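Side-chain contacts in putative peptide ABC-transport system periplasmic peptide-binding protein (Campylobacter jejuni, PDB 4OEV), which binds nickel(II), here together with oxalate, as the extracytoplasmic binding protein of an ABC-type importer, in a family generally assigned peptide transport: residues Asp418-Ile423 / Leu448-Pro453; Arg396-Ser401 / Phe454-Tyr459; His285-Ser290 / Lys439-Phe444. All coordinates share one frame; numbering follows the deposited sequence.

Interaction 1. Residues Asp418-Ile423 / Leu448-Pro453; sequences DKKVDI and LYENPP
Asp418 and Asn451 join the start of helix 419-429 to the end of helix 434-450. Asp418 sits at the N-cap, and its side chain can be followed outward. CB points at the other segment and lies 3.9 Å from Asn451 ND2. CG stands anti to the backbone N (chi1 -175°), which carries the carboxylate toward Asn451 while one oxygen stays over the helix start. That oxygen, OD1, uses its anti lone pair to accept from Val421 N at 2.8 Å, the capping bond. The other oxygen, OD2, accepts from Asn451 ND2 at 2.8 Å. This bond is almost straight. OD2 lies in the amide plane of Asn451, whereas the donor reaches OD2 on its anti side, 19° out of the carboxylate plane. The two flat groups are turned 53° against each other. The carboxylate is thus gripped through both oxygens, and its rotation is fixed. Asn451 is held at its other end too, since its OD1 takes a hydrogen bond from Arg259.

Beside this polar link, Val421 CG2 packs on Leu448 CD2 at 3.9 Å. Phe398 touches both residues. On the outer side the bent chain of Lys420 brings NZ to 4.1 Å from Glu450 CB. Its charge stays well short of the Glu450 carboxylate, so any attraction there is probably loose. Asn451 is the first residue to leave helical geometry after helix 434-450. The arrangement is an N-capped helix start tied by its capping aspartate to the C-terminal end of a neighbouring helix.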
loop_
_atom_site.group_PDB
_atom_site.type_symbol
_atom_site.label_atom_id
_atom_site.label_comp_id
_atom_site.label_asym_id
_atom_site.label_seq_id
_atom_site.Cartn_x
_atom_site.Cartn_y
_atom_site.Cartn_z
ATOM N N ASP A 418 -14.350 -8.651 -13.185
ATOM C CA ASP A 418 -14.213 -10.078 -13.563
ATOM C C ASP A 418 -14.934 -10.954 -12.576
ATOM O O ASP A 418 -14.676 -10.855 -11.357
ATOM C CB ASP A 418 -12.758 -10.506 -13.607
ATOM C CG ASP A 418 -12.574 -11.912 -14.111
ATOM O OD1 ASP A 418 -12.546 -12.887 -13.314
ATOM O OD2 ASP A 418 -12.464 -12.065 -15.354
ATOM N N LYS A 419 -15.854 -11.788 -13.067
ATOM C CA LYS A 419 -16.633 -12.611 -12.161
ATOM C C LYS A 419 -15.794 -13.644 -11.396
ATOM O O LYS A 419 -16.032 -13.858 -10.188
ATOM C CB LYS A 419 -17.754 -13.359 -12.897
ATOM C CG LYS A 419 -18.943 -12.536 -13.286
ATOM C CD LYS A 419 -20.018 -13.516 -13.836
ATOM C CE LYS A 419 -21.168 -12.763 -14.551
ATOM N NZ LYS A 419 -21.947 -13.802 -15.313
ATOM N N LYS A 420 -14.854 -14.309 -12.068
ATOM C CA LYS A 420 -14.066 -15.330 -11.375
ATOM C C LYS A 420 -13.163 -14.658 -10.312
ATOM O O LYS A 420 -12.950 -15.220 -9.244
ATOM C CB LYS A 420 -13.234 -16.181 -12.340
ATOM C CG LYS A 420 -14.056 -17.212 -13.150
ATOM C CD LYS A 420 -13.171 -17.963 -14.143
ATOM C CE LYS A 420 -12.826 -17.090 -15.357
ATOM N NZ LYS A 420 -11.736 -17.646 -16.257
ATOM N N VAL A 421 -12.645 -13.465 -10.614
ATOM C CA VAL A 421 -11.881 -12.762 -9.603
ATOM C C VAL A 421 -12.771 -12.399 -8.411
ATOM O O VAL A 421 -12.389 -12.677 -7.257
ATOM C CB VAL A 421 -11.228 -11.525 -10.134
ATOM C CG1 VAL A 421 -10.723 -10.692 -8.981
ATOM C CG2 VAL A 421 -10.061 -11.932 -11.155
ATOM N N ASP A 422 -13.943 -11.809 -8.671
ATOM C CA ASP A 422 -14.839 -11.419 -7.566
ATOM C C ASP A 422 -15.137 -12.583 -6.646
ATOM O O ASP A 422 -15.056 -12.442 -5.425
ATOM C CB ASP A 422 -16.174 -10.835 -8.046
ATOM C CG ASP A 422 -16.031 -9.472 -8.679
ATOM O OD1 ASP A 422 -14.950 -8.821 -8.513
ATOM O OD2 ASP A 422 -17.018 -9.023 -9.338
ATOM N N ILE A 423 -15.468 -13.733 -7.235
ATOM C CA ILE A 423 -15.851 -14.920 -6.484
ATOM C C ILE A 423 -14.672 -15.509 -5.678
ATOM O O ILE A 423 -14.813 -15.972 -4.536
ATOM C CB ILE A 423 -16.407 -15.977 -7.441
ATOM C CG1 ILE A 423 -17.722 -15.487 -8.040
ATOM C CG2 ILE A 423 -16.592 -17.294 -6.744
ATOM C CD1 ILE A 423 -18.187 -16.316 -9.244
ATOM N N LEU A 448 -6.803 -13.892 -12.905
ATOM C CA LEU A 448 -6.039 -12.712 -13.321
ATOM C C LEU A 448 -5.262 -12.977 -14.584
ATOM O O LEU A 448 -5.178 -12.108 -15.424
ATOM C CB LEU A 448 -5.045 -12.243 -12.239
ATOM C CG LEU A 448 -5.576 -11.407 -11.061
ATOM C CD1 LEU A 448 -4.362 -10.885 -10.249
ATOM C CD2 LEU A 448 -6.497 -10.288 -11.443
ATOM N N TYR A 449 -4.671 -14.156 -14.719
ATOM C CA TYR A 449 -3.911 -14.497 -15.916
ATOM C C TYR A 449 -4.853 -14.522 -17.124
ATOM O O TYR A 449 -4.472 -14.080 -18.212
ATOM C CB TYR A 449 -3.174 -15.859 -15.798
ATOM C CG TYR A 449 -2.667 -16.310 -17.166
ATOM C CD1 TYR A 449 -1.469 -15.815 -17.698
ATOM C CD2 TYR A 449 -3.426 -17.167 -17.972
ATOM C CE1 TYR A 449 -1.044 -16.171 -18.955
ATOM C CE2 TYR A 449 -2.991 -17.531 -19.242
ATOM C CZ TYR A 449 -1.804 -17.028 -19.725
ATOM O OH TYR A 449 -1.357 -17.383 -20.989
ATOM N N GLU A 450 -6.047 -15.095 -16.960
ATOM C CA GLU A 450 -6.972 -15.278 -18.088
ATOM C C GLU A 450 -7.580 -13.954 -18.553
ATOM O O GLU A 450 -7.992 -13.795 -19.706
ATOM C CB GLU A 450 -8.114 -16.269 -17.735
ATOM C CG GLU A 450 -7.653 -17.716 -17.401
ATOM C CD GLU A 450 -6.916 -18.436 -18.543
ATOM O OE1 GLU A 450 -7.072 -18.057 -19.736
ATOM O OE2 GLU A 450 -6.179 -19.407 -18.253
ATOM N N ASN A 451 -7.684 -13.019 -17.627
ATOM C CA ASN A 451 -8.267 -11.736 -17.917
ATOM C C ASN A 451 -7.461 -10.668 -17.190
ATOM O O ASN A 451 -7.879 -10.145 -16.147
ATOM C CB ASN A 451 -9.739 -11.722 -17.513
ATOM C CG ASN A 451 -10.426 -10.428 -17.892
ATOM O OD1 ASN A 451 -9.948 -9.664 -18.752
ATOM N ND2 ASN A 451 -11.548 -10.182 -17.280
ATOM N N PRO A 452 -6.292 -10.336 -17.747
ATOM C CA PRO A 452 -5.303 -9.495 -17.049
ATOM C C PRO A 452 -5.756 -8.024 -16.929
ATOM O O PRO A 452 -6.077 -7.367 -17.903
ATOM C CB PRO A 452 -4.041 -9.644 -17.914
ATOM C CG PRO A 452 -4.581 -10.025 -19.320
ATOM C CD PRO A 452 -5.826 -10.836 -19.051
ATOM N N PRO A 453 -5.828 -7.525 -15.695
ATOM C CA PRO A 453 -6.163 -6.113 -15.499
ATOM C C PRO A 453 -4.943 -5.217 -15.772
ATOM O O PRO A 453 -5.090 -3.989 -15.935
ATOM C CB PRO A 453 -6.527 -6.062 -14.021
ATOM C CG PRO A 453 -5.681 -7.127 -13.417
ATOM C CD PRO A 453 -5.718 -8.248 -14.408
#

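Interaction 2. Residues Arg396-Ser401 / Phe454-Tyr459; sequences RVFESS and FIFLAY
Val397 meets Phe454 first, near the end of the short helix 395-398. Its CG1 comes within 4.1 Å of Phe454 CZ at the tip of the ring. The same methyl lies over the centre of the Phe398 ring, 3.6 Å above its plane. One methyl thus touches both aromatic side chains.

Phe398 follows and makes the broader contact. Its CG is anti to the carbonyl carbon (chi1 -60°), which sends the ring toward strand 454-467 although CB does not point there. CE1 lies over one face of the Phe454 ring, 3.7 Å from Phe454 CZ. The ring centroids are 5.4 Å apart and the planes meet at 45°, an oblique aromatic pair. At the far end, Phe398 CZ approaches the edge of Phe456, 4.3 Å from Phe456 CZ. Tyr241 of strand 241-246 touches both Phe398 and Phe454.

Beyond the helix, Glu399 takes no part in the contact with the strand. Its OE2 accepts from both Ser401 OG and Ser401 N, and Gln426 binds OE1.

All four touching residues are buried. The strand is met through carbon alone, so shape and dispersion hold this contact.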
loop_
_atom_site.group_PDB
_atom_site.type_symbol
_atom_site.label_atom_id
_atom_site.label_comp_id
_atom_site.label_asym_id
_atom_site.label_seq_id
_atom_site.Cartn_x
_atom_site.Cartn_y
_atom_site.Cartn_z
ATOM N N ARG A 396 -9.753 -4.331 -2.349
ATOM C CA ARG A 396 -10.107 -2.964 -2.788
ATOM C C ARG A 396 -9.545 -2.681 -4.183
ATOM O O ARG A 396 -9.930 -1.671 -4.795
ATOM C CB ARG A 396 -9.551 -1.894 -1.834
ATOM C CG ARG A 396 -10.409 -1.800 -0.546
ATOM C CD ARG A 396 -9.701 -1.009 0.569
ATOM N NE ARG A 396 -8.643 -1.829 1.156
ATOM C CZ ARG A 396 -7.904 -1.474 2.217
ATOM N NH1 ARG A 396 -6.994 -2.310 2.684
ATOM N NH2 ARG A 396 -8.081 -0.304 2.813
ATOM N N VAL A 397 -8.623 -3.528 -4.627
ATOM C CA VAL A 397 -7.915 -3.217 -5.924
ATOM C C VAL A 397 -8.571 -3.850 -7.170
ATOM O O VAL A 397 -8.629 -3.202 -8.234
ATOM C CB VAL A 397 -6.440 -3.649 -5.830
ATOM C CG1 VAL A 397 -5.664 -3.539 -7.232
ATOM C CG2 VAL A 397 -5.719 -2.816 -4.814
ATOM N N PHE A 398 -9.050 -5.092 -7.040
ATOM C CA PHE A 398 -9.525 -5.910 -8.183
ATOM C C PHE A 398 -11.013 -6.198 -8.143
ATOM O O PHE A 398 -11.603 -6.549 -9.155
ATOM C CB PHE A 398 -8.786 -7.258 -8.208
ATOM C CG PHE A 398 -7.260 -7.096 -8.353
ATOM C CD1 PHE A 398 -6.724 -6.671 -9.554
ATOM C CD2 PHE A 398 -6.412 -7.350 -7.284
ATOM C CE1 PHE A 398 -5.330 -6.492 -9.689
ATOM C CE2 PHE A 398 -5.035 -7.175 -7.402
ATOM C CZ PHE A 398 -4.492 -6.756 -8.617
ATOM N N GLU A 399 -11.617 -6.152 -6.956
ATOM C CA GLU A 399 -12.996 -6.569 -6.908
ATOM C C GLU A 399 -13.952 -5.551 -7.505
ATOM O O GLU A 399 -13.768 -4.301 -7.381
ATOM C CB GLU A 399 -13.349 -6.930 -5.432
ATOM C CG GLU A 399 -14.267 -8.136 -5.251
ATOM C CD GLU A 399 -15.667 -7.653 -5.097
ATOM O OE1 GLU A 399 -16.589 -8.491 -5.022
ATOM O OE2 GLU A 399 -15.847 -6.407 -4.970
ATOM N N SER A 400 -15.015 -6.064 -8.162
ATOM C CA SER A 400 -15.917 -5.186 -8.921
ATOM C C SER A 400 -16.549 -4.076 -8.128
ATOM O O SER A 400 -16.692 -2.971 -8.640
ATOM C CB SER A 400 -17.109 -5.982 -9.512
ATOM O OG SER A 400 -16.699 -6.616 -10.703
ATOM N N SER A 401 -16.993 -4.348 -6.878
ATOM C CA SER A 401 -17.667 -3.308 -6.116
ATOM C C SER A 401 -16.722 -2.177 -5.672
ATOM O O SER A 401 -17.153 -1.163 -5.088
ATOM C CB SER A 401 -18.385 -3.884 -4.867
ATOM O OG SER A 401 -17.442 -4.406 -3.923
ATOM N N PHE A 454 -3.758 -5.825 -15.691
ATOM C CA PHE A 454 -2.479 -5.084 -15.695
ATOM C C PHE A 454 -1.489 -5.649 -16.713
ATOM O O PHE A 454 -1.661 -6.762 -17.247
ATOM C CB PHE A 454 -1.734 -5.117 -14.336
ATOM C CG PHE A 454 -2.450 -4.483 -13.125
ATOM C CD1 PHE A 454 -3.594 -3.657 -13.213
ATOM C CD2 PHE A 454 -1.872 -4.657 -11.858
ATOM C CE1 PHE A 454 -4.204 -3.140 -12.046
ATOM C CE2 PHE A 454 -2.470 -4.134 -10.689
ATOM C CZ PHE A 454 -3.619 -3.359 -10.788
ATOM N N ILE A 455 -0.386 -4.923 -16.902
ATOM C CA ILE A 455 0.884 -5.599 -17.210
ATOM C C ILE A 455 1.720 -5.575 -15.920
ATOM O O ILE A 455 2.117 -4.471 -15.480
ATOM C CB ILE A 455 1.719 -4.938 -18.287
ATOM C CG1 ILE A 455 0.928 -4.844 -19.601
ATOM C CG2 ILE A 455 2.968 -5.742 -18.470
ATOM C CD1 ILE A 455 1.703 -4.132 -20.704
ATOM N N PHE A 456 1.905 -6.724 -15.264
ATOM C CA PHE A 456 2.744 -6.724 -14.043
ATOM C C PHE A 456 4.201 -6.594 -14.477
ATOM O O PHE A 456 4.605 -7.232 -15.434
ATOM C CB PHE A 456 2.561 -7.972 -13.218
ATOM C CG PHE A 456 1.316 -7.968 -12.398
ATOM C CD1 PHE A 456 1.377 -7.625 -11.044
ATOM C CD2 PHE A 456 0.108 -8.303 -12.946
ATOM C CE1 PHE A 456 0.245 -7.630 -10.243
ATOM C CE2 PHE A 456 -1.078 -8.293 -12.117
ATOM C CZ PHE A 456 -0.970 -7.966 -10.779
ATOM N N LEU A 457 4.983 -5.799 -13.767
ATOM C CA LEU A 457 6.358 -5.549 -14.227
ATOM C C LEU A 457 7.373 -6.062 -13.214
ATOM O O LEU A 457 8.124 -6.985 -13.522
ATOM C CB LEU A 457 6.542 -4.060 -14.493
ATOM C CG LEU A 457 5.641 -3.566 -15.633
ATOM C CD1 LEU A 457 5.575 -2.020 -15.630
ATOM C CD2 LEU A 457 6.218 -4.061 -16.971
ATOM N N ALA A 458 7.400 -5.508 -11.993
ATOM C CA ALA A 458 8.442 -5.923 -11.074
ATOM C C ALA A 458 8.078 -5.680 -9.590
ATOM O O ALA A 458 7.375 -4.725 -9.271
ATOM C CB ALA A 458 9.738 -5.204 -11.387
ATOM N N TYR A 459 8.593 -6.541 -8.726
ATOM C CA TYR A 459 8.589 -6.325 -7.273
ATOM C C TYR A 459 9.867 -5.572 -6.882
ATOM O O TYR A 459 10.924 -5.858 -7.415
ATOM C CB TYR A 459 8.524 -7.650 -6.531
ATOM C CG TYR A 459 7.114 -8.220 -6.441
ATOM C CD1 TYR A 459 6.340 -8.047 -5.301
ATOM C CD2 TYR A 459 6.583 -8.975 -7.475
ATOM C CE1 TYR A 459 5.046 -8.596 -5.199
ATOM C CE2 TYR A 459 5.281 -9.513 -7.398
ATOM C CZ TYR A 459 4.529 -9.332 -6.261
ATOM O OH TYR A 459 3.255 -9.864 -6.186
#

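Interaction 3. Residues His285-Ser290 / Lys439-Phe444; sequences HPLERS and KYYKDF
Leu287 and Pro286 pack on residues 439-444 of helix 434-450, from a loop that follows strand 280-282. Leu287 opens a type I beta turn that ends at Ser290, with Ser290 N bonded to Leu287 O.

In the first shell, Leu287 CD1 reaches the edge of the Phe444 ring near its plane, 3.8 Å from Phe444 CE2. The same methyl lies 4.0 Å from Tyr441 CD1, so one methyl touches two aromatic rings of the helix. Pro286 CG adds a contact of 3.9 Å to Phe444 CE2. The Phe444 ring gets there because its CG is anti to the backbone N (chi1 164°). Tyr441 and Phe444 are one helical turn apart and face the loop together. Tyr441 also touches Ala428, and Phe444 touches Leu425, both of helix 419-429.

The next shell shapes the loop. Leu287 N donates to His285 ND1 at 3.0 Å. His285 NE2 is bonded to Asn293, so both ring nitrogens have partners. Glu288 CG sits over the centre of the His285 ring, 3.4 Å above its plane. From there Glu288 OE1 takes a bond from His285 N, which meets it 45° out of the carboxylate plane.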
loop_
_atom_site.group_PDB
_atom_site.type_symbol
_atom_site.label_atom_id
_atom_site.label_comp_id
_atom_site.label_asym_id
_atom_site.label_seq_id
_atom_site.Cartn_x
_atom_site.Cartn_y
_atom_site.Cartn_z
ATOM N N HIS A 285 2.122 -11.553 -10.882
ATOM C CA HIS A 285 0.815 -11.439 -10.215
ATOM C C HIS A 285 0.986 -10.764 -8.832
ATOM O O HIS A 285 2.111 -10.467 -8.443
ATOM C CB HIS A 285 0.141 -12.818 -10.140
ATOM C CG HIS A 285 0.667 -13.732 -9.070
ATOM N ND1 HIS A 285 0.491 -13.495 -7.721
ATOM C CD2 HIS A 285 1.275 -14.939 -9.160
ATOM C CE1 HIS A 285 1.014 -14.483 -7.030
ATOM N NE2 HIS A 285 1.493 -15.379 -7.875
ATOM N N PRO A 286 -0.122 -10.464 -8.118
ATOM C CA PRO A 286 0.049 -9.480 -7.032
ATOM C C PRO A 286 0.306 -10.088 -5.648
ATOM O O PRO A 286 0.367 -9.350 -4.637
ATOM C CB PRO A 286 -1.278 -8.742 -7.046
ATOM C CG PRO A 286 -2.260 -9.798 -7.421
ATOM C CD PRO A 286 -1.540 -10.809 -8.299
ATOM N N LEU A 287 0.548 -11.390 -5.603
ATOM C CA LEU A 287 0.719 -12.050 -4.313
ATOM C C LEU A 287 1.987 -12.896 -4.219
ATOM O O LEU A 287 2.002 -13.906 -3.506
ATOM C CB LEU A 287 -0.521 -12.920 -4.016
ATOM C CG LEU A 287 -1.828 -12.188 -3.739
ATOM C CD1 LEU A 287 -2.970 -13.158 -3.704
ATOM C CD2 LEU A 287 -1.754 -11.442 -2.407
ATOM N N GLU A 288 3.067 -12.469 -4.896
ATOM C CA GLU A 288 4.290 -13.295 -5.018
ATOM C C GLU A 288 5.244 -13.238 -3.810
ATOM O O GLU A 288 6.307 -13.901 -3.791
ATOM C CB GLU A 288 5.041 -12.898 -6.288
ATOM C CG GLU A 288 4.198 -13.227 -7.536
ATOM C CD GLU A 288 4.986 -13.117 -8.822
ATOM O OE1 GLU A 288 4.735 -12.136 -9.573
ATOM O OE2 GLU A 288 5.844 -13.988 -9.058
ATOM N N ARG A 289 4.865 -12.455 -2.809
ATOM C CA ARG A 289 5.573 -12.484 -1.535
ATOM C C ARG A 289 4.641 -12.946 -0.413
ATOM O O ARG A 289 5.005 -12.876 0.777
ATOM C CB ARG A 289 6.157 -11.114 -1.191
ATOM C CG ARG A 289 7.437 -10.795 -1.972
ATOM C CD ARG A 289 8.441 -10.108 -1.065
ATOM N NE ARG A 289 9.557 -9.596 -1.851
ATOM C CZ ARG A 289 10.736 -10.201 -1.954
ATOM N NH1 ARG A 289 10.962 -11.327 -1.282
ATOM N NH2 ARG A 289 11.699 -9.666 -2.709
ATOM N N SER A 290 3.514 -13.517 -0.810
ATOM C CA SER A 290 2.508 -14.048 0.131
ATOM C C SER A 290 2.517 -15.563 0.309
ATOM O O SER A 290 2.935 -16.291 -0.598
ATOM C CB SER A 290 1.127 -13.655 -0.350
ATOM O OG SER A 290 0.153 -14.213 0.522
ATOM N N LYS A 439 -6.340 -22.306 -2.001
ATOM C CA LYS A 439 -7.041 -22.774 -3.198
ATOM C C LYS A 439 -7.748 -21.631 -3.908
ATOM O O LYS A 439 -7.649 -21.494 -5.123
ATOM C CB LYS A 439 -8.050 -23.859 -2.846
ATOM C CG LYS A 439 -8.790 -24.432 -4.032
ATOM C CD LYS A 439 -10.141 -25.040 -3.580
ATOM C CE LYS A 439 -11.090 -25.329 -4.773
ATOM N NZ LYS A 439 -11.303 -24.197 -5.759
ATOM N N TYR A 440 -8.467 -20.822 -3.153
ATOM C CA TYR A 440 -9.206 -19.699 -3.705
ATOM C C TYR A 440 -8.268 -18.602 -4.248
ATOM O O TYR A 440 -8.531 -17.983 -5.301
ATOM C CB TYR A 440 -10.130 -19.164 -2.632
ATOM C CG TYR A 440 -11.207 -20.170 -2.242
ATOM C CD1 TYR A 440 -11.821 -20.985 -3.202
ATOM C CD2 TYR A 440 -11.607 -20.300 -0.925
ATOM C CE1 TYR A 440 -12.835 -21.898 -2.845
ATOM C CE2 TYR A 440 -12.604 -21.213 -0.556
ATOM C CZ TYR A 440 -13.209 -21.994 -1.515
ATOM O OH TYR A 440 -14.178 -22.877 -1.123
ATOM N N TYR A 441 -7.171 -18.361 -3.533
ATOM C CA TYR A 441 -6.167 -17.414 -4.038
ATOM C C TYR A 441 -5.563 -17.982 -5.312
ATOM O O TYR A 441 -5.298 -17.235 -6.229
ATOM C CB TYR A 441 -5.082 -17.131 -2.962
ATOM C CG TYR A 441 -5.644 -16.202 -1.941
ATOM C CD1 TYR A 441 -6.235 -15.015 -2.352
ATOM C CD2 TYR A 441 -5.699 -16.543 -0.589
ATOM C CE1 TYR A 441 -6.806 -14.166 -1.462
ATOM C CE2 TYR A 441 -6.283 -15.697 0.318
ATOM C CZ TYR A 441 -6.822 -14.498 -0.128
ATOM O OH TYR A 441 -7.410 -13.619 0.725
ATOM N N LYS A 442 -5.410 -19.316 -5.418
ATOM C CA LYS A 442 -4.971 -19.850 -6.709
ATOM C C LYS A 442 -5.996 -19.561 -7.819
ATOM O O LYS A 442 -5.621 -19.112 -8.912
ATOM C CB LYS A 442 -4.694 -21.351 -6.613
ATOM C CG LYS A 442 -4.252 -21.974 -7.934
ATOM C CD LYS A 442 -4.350 -23.492 -7.876
ATOM C CE LYS A 442 -3.554 -24.174 -8.974
ATOM N NZ LYS A 442 -4.212 -24.094 -10.329
ATOM N N ASP A 443 -7.290 -19.735 -7.538
ATOM C CA ASP A 443 -8.344 -19.373 -8.498
ATOM C C ASP A 443 -8.235 -17.893 -8.902
ATOM O O ASP A 443 -8.315 -17.529 -10.077
ATOM C CB ASP A 443 -9.738 -19.630 -7.897
ATOM C CG ASP A 443 -10.054 -21.111 -7.762
ATOM O OD1 ASP A 443 -9.427 -21.919 -8.465
ATOM O OD2 ASP A 443 -10.925 -21.475 -6.934
ATOM N N PHE A 444 -8.024 -17.048 -7.911
ATOM C CA PHE A 444 -7.856 -15.645 -8.140
ATOM C C PHE A 444 -6.673 -15.334 -9.101
ATOM O O PHE A 444 -6.824 -14.596 -10.104
ATOM C CB PHE A 444 -7.668 -14.965 -6.775
ATOM C CG PHE A 444 -7.111 -13.558 -6.864
ATOM C CD1 PHE A 444 -7.822 -12.571 -7.491
ATOM C CD2 PHE A 444 -5.886 -13.239 -6.300
ATOM C CE1 PHE A 444 -7.342 -11.281 -7.577
ATOM C CE2 PHE A 444 -5.389 -11.959 -6.379
ATOM C CZ PHE A 444 -6.111 -10.966 -7.022
#

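In the fold
From the N terminus, the loop 285-290 comes first, and interaction 3 closes the longest loop by joining it to helix 434-450. Helix 395-398 follows, and interaction 2 ties it to strand 454-467. Helix 419-429 comes next, and the end of helix 434-450 returns to its start in interaction 1, whose span lies wholly within that of interaction 2. Interaction 3 crosses both in chain order. The three also meet in space. Asp422 probably bonds Ser400 N, Pro453 packs on Phe398, Leu448 packs on Pro286, and Tyr459 OH probably bonds the backbone at His285 and Glu288. Together they tie three helices and loop 285-290 to one another and to strand 454-467 of an antiparallel sheet.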